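Local coordinates for type IV pilus assembly protein PilF (Thermus thermophilus HB8, PDB 5OIU) that probably hydrolyses ATP as a hexameric motor that powers the assembly of type IVa pili, at residues V217-D222 against T242-D247. Numbering follows the deposited sequence.
Sequences VGEIRD and TLHTND
Val217 and Ile220 bracket Thr242 with two backbone hydrogen bonds, carrying the parallel pairing of strands 214-217 and 238-243 past the end of the first strand. The bond from Thr242 N to Val217 O is weak at 3.3 Å; that from Ile220 N to Thr242 O is 2.9 Å long and almost straight (177°). Between them Thr242 fits a tight place: its CB lies 3.1 Å from Gly218 O, while the small branched side chain also touches Lys155 and Thr159 of helix 155-166. On the buried side Ile220 CB lies 3.5 Å from Leu243 CD1, and Ile220 CG2, anti to the backbone N, also lies against that methyl. Leu243 CD1 is 3.2 Å from Ile220 O as well. Branched aliphatic residues suit this spot, since Ile220 also packs on helix 223-235 and Leu243 on helix 248-257.

The other side is looser and partly open to solvent. There Glu219, its chain extended beyond CG, brings CG to the edge of the His244 ring, in its plane, and Glu219 OE2 comes within 3.1 Å of His244 CE1, with carboxylate and ring 70° apart; the approach to ND1 is too poorly angled for a hydrogen bond. Arg221 NH1 holds Glu219 OE1 in a salt bridge (3.2 Å) from above the carboxylate plane and also pairs with Asp178. An alanine in place of Glu219 would probably leave Arg221 with one acidic partner fewer and His244 freer to turn. The side chain of His244 is about 4 Å from bound ATP: adjacent parallel strands end beside the nucleotide, as in P-loop NTPases, 217-222 being consistent with the end of the Walker B region of secretion ATPases and 242-247 with their His box.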
loop_
_atom_site.group_PDB
_atom_site.type_symbol
_atom_site.label_atom_id
_atom_site.label_comp_id
_atom_site.label_asym_id
_atom_site.label_seq_id
_atom_site.Cartn_x
_atom_site.Cartn_y
_atom_site.Cartn_z
ATOM N N VAL C 217 -26.166 -12.771 -9.609
ATOM C CA VAL C 217 -25.730 -11.497 -10.161
ATOM C C VAL C 217 -24.952 -11.804 -11.443
ATOM O O VAL C 217 -23.892 -12.438 -11.401
ATOM C CB VAL C 217 -24.891 -10.722 -9.144
ATOM C CG1 VAL C 217 -24.393 -9.436 -9.750
ATOM C CG2 VAL C 217 -25.713 -10.435 -7.903
ATOM N N GLY C 218 -25.486 -11.374 -12.595
ATOM C CA GLY C 218 -24.899 -11.767 -13.869
ATOM C C GLY C 218 -23.490 -11.249 -14.063
ATOM O O GLY C 218 -22.667 -11.893 -14.732
ATOM N N GLU C 219 -23.191 -10.087 -13.481
ATOM C CA GLU C 219 -21.868 -9.487 -13.578
ATOM C C GLU C 219 -21.677 -8.539 -12.406
ATOM O O GLU C 219 -22.488 -7.626 -12.205
ATOM C CB GLU C 219 -21.707 -8.746 -14.908
ATOM C CG GLU C 219 -20.391 -8.979 -15.591
ATOM C CD GLU C 219 -19.971 -7.817 -16.482
ATOM O OE1 GLU C 219 -20.824 -7.315 -17.259
ATOM O OE2 GLU C 219 -18.784 -7.407 -16.396
ATOM N N ILE C 220 -20.619 -8.771 -11.631
ATOM C CA ILE C 220 -20.154 -7.832 -10.622
ATOM C C ILE C 220 -19.140 -6.929 -11.315
ATOM O O ILE C 220 -17.978 -7.297 -11.476
ATOM C CB ILE C 220 -19.524 -8.538 -9.420
ATOM C CG1 ILE C 220 -20.530 -9.470 -8.736
ATOM C CG2 ILE C 220 -18.969 -7.489 -8.430
ATOM C CD1 ILE C 220 -20.080 -9.968 -7.368
ATOM N N ARG C 221 -19.577 -5.741 -11.720
ATOM C CA ARG C 221 -18.698 -4.834 -12.440
ATOM C C ARG C 221 -18.712 -3.415 -11.889
ATOM O O ARG C 221 -18.256 -2.498 -12.570
ATOM C CB ARG C 221 -19.055 -4.810 -13.931
ATOM C CG ARG C 221 -20.500 -4.521 -14.208
ATOM C CD ARG C 221 -20.683 -3.948 -15.596
ATOM N NE ARG C 221 -21.985 -3.292 -15.762
ATOM C CZ ARG C 221 -22.876 -3.637 -16.688
ATOM N NH1 ARG C 221 -22.603 -4.635 -17.537
ATOM N NH2 ARG C 221 -24.034 -2.985 -16.772
ATOM N N ASP C 222 -19.231 -3.192 -10.694
ATOM C CA ASP C 222 -19.038 -1.898 -10.069
ATOM C C ASP C 222 -18.944 -2.122 -8.571
ATOM O O ASP C 222 -19.197 -3.226 -8.077
ATOM C CB ASP C 222 -20.133 -0.891 -10.468
ATOM C CG ASP C 222 -21.527 -1.333 -10.078
ATOM O OD1 ASP C 222 -21.780 -1.632 -8.886
ATOM O OD2 ASP C 222 -22.388 -1.341 -10.984
ATOM N N THR C 242 -20.759 -13.558 -11.180
ATOM C CA THR C 242 -19.750 -13.664 -12.224
ATOM C C THR C 242 -18.796 -12.481 -12.113
ATOM O O THR C 242 -19.235 -11.341 -11.944
ATOM C CB THR C 242 -20.411 -13.713 -13.606
ATOM O OG1 THR C 242 -20.927 -15.023 -13.829
ATOM C CG2 THR C 242 -19.436 -13.406 -14.703
ATOM N N LEU C 243 -17.501 -12.764 -12.163
ATOM C CA LEU C 243 -16.457 -11.754 -12.071
ATOM C C LEU C 243 -15.435 -12.005 -13.169
ATOM O O LEU C 243 -15.203 -13.144 -13.574
ATOM C CB LEU C 243 -15.784 -11.794 -10.719
ATOM C CG LEU C 243 -15.125 -10.543 -10.176
ATOM C CD1 LEU C 243 -16.161 -9.472 -9.933
ATOM C CD2 LEU C 243 -14.397 -10.888 -8.880
ATOM N N HIS C 244 -14.840 -10.933 -13.666
ATOM C CA HIS C 244 -13.832 -11.020 -14.720
ATOM C C HIS C 244 -12.447 -10.873 -14.095
ATOM O O HIS C 244 -12.031 -9.770 -13.724
ATOM C CB HIS C 244 -14.093 -9.976 -15.792
ATOM C CG HIS C 244 -15.378 -10.197 -16.521
ATOM N ND1 HIS C 244 -16.612 -9.950 -15.950
ATOM C CD2 HIS C 244 -15.627 -10.670 -17.770
ATOM C CE1 HIS C 244 -17.562 -10.247 -16.820
ATOM N NE2 HIS C 244 -16.992 -10.682 -17.933
ATOM N N THR C 245 -11.779 -12.013 -13.925
ATOM C CA THR C 245 -10.378 -12.133 -13.551
ATOM C C THR C 245 -9.823 -13.331 -14.301
ATOM O O THR C 245 -10.576 -14.165 -14.804
ATOM C CB THR C 245 -10.168 -12.356 -12.042
ATOM O OG1 THR C 245 -10.643 -13.663 -11.684
ATOM C CG2 THR C 245 -10.894 -11.298 -11.220
ATOM N N ASN C 246 -8.504 -13.446 -14.359
ATOM C CA ASN C 246 -7.928 -14.548 -15.109
ATOM C C ASN C 246 -7.468 -15.692 -14.211
ATOM O O ASN C 246 -6.767 -16.600 -14.668
ATOM C CB ASN C 246 -6.804 -14.029 -16.006
ATOM C CG ASN C 246 -7.315 -13.699 -17.406
ATOM O OD1 ASN C 246 -8.195 -12.844 -17.560
ATOM N ND2 ASN C 246 -6.806 -14.407 -18.427
ATOM N N ASP C 247 -7.923 -15.716 -12.970
ATOM C CA ASP C 247 -7.354 -16.605 -11.973
ATOM C C ASP C 247 -8.268 -16.569 -10.757
ATOM O O ASP C 247 -8.869 -15.532 -10.464
ATOM C CB ASP C 247 -5.931 -16.137 -11.642
ATOM C CG ASP C 247 -5.362 -16.779 -10.408
ATOM O OD1 ASP C 247 -4.979 -17.966 -10.468
ATOM O OD2 ASP C 247 -5.282 -16.073 -9.381
#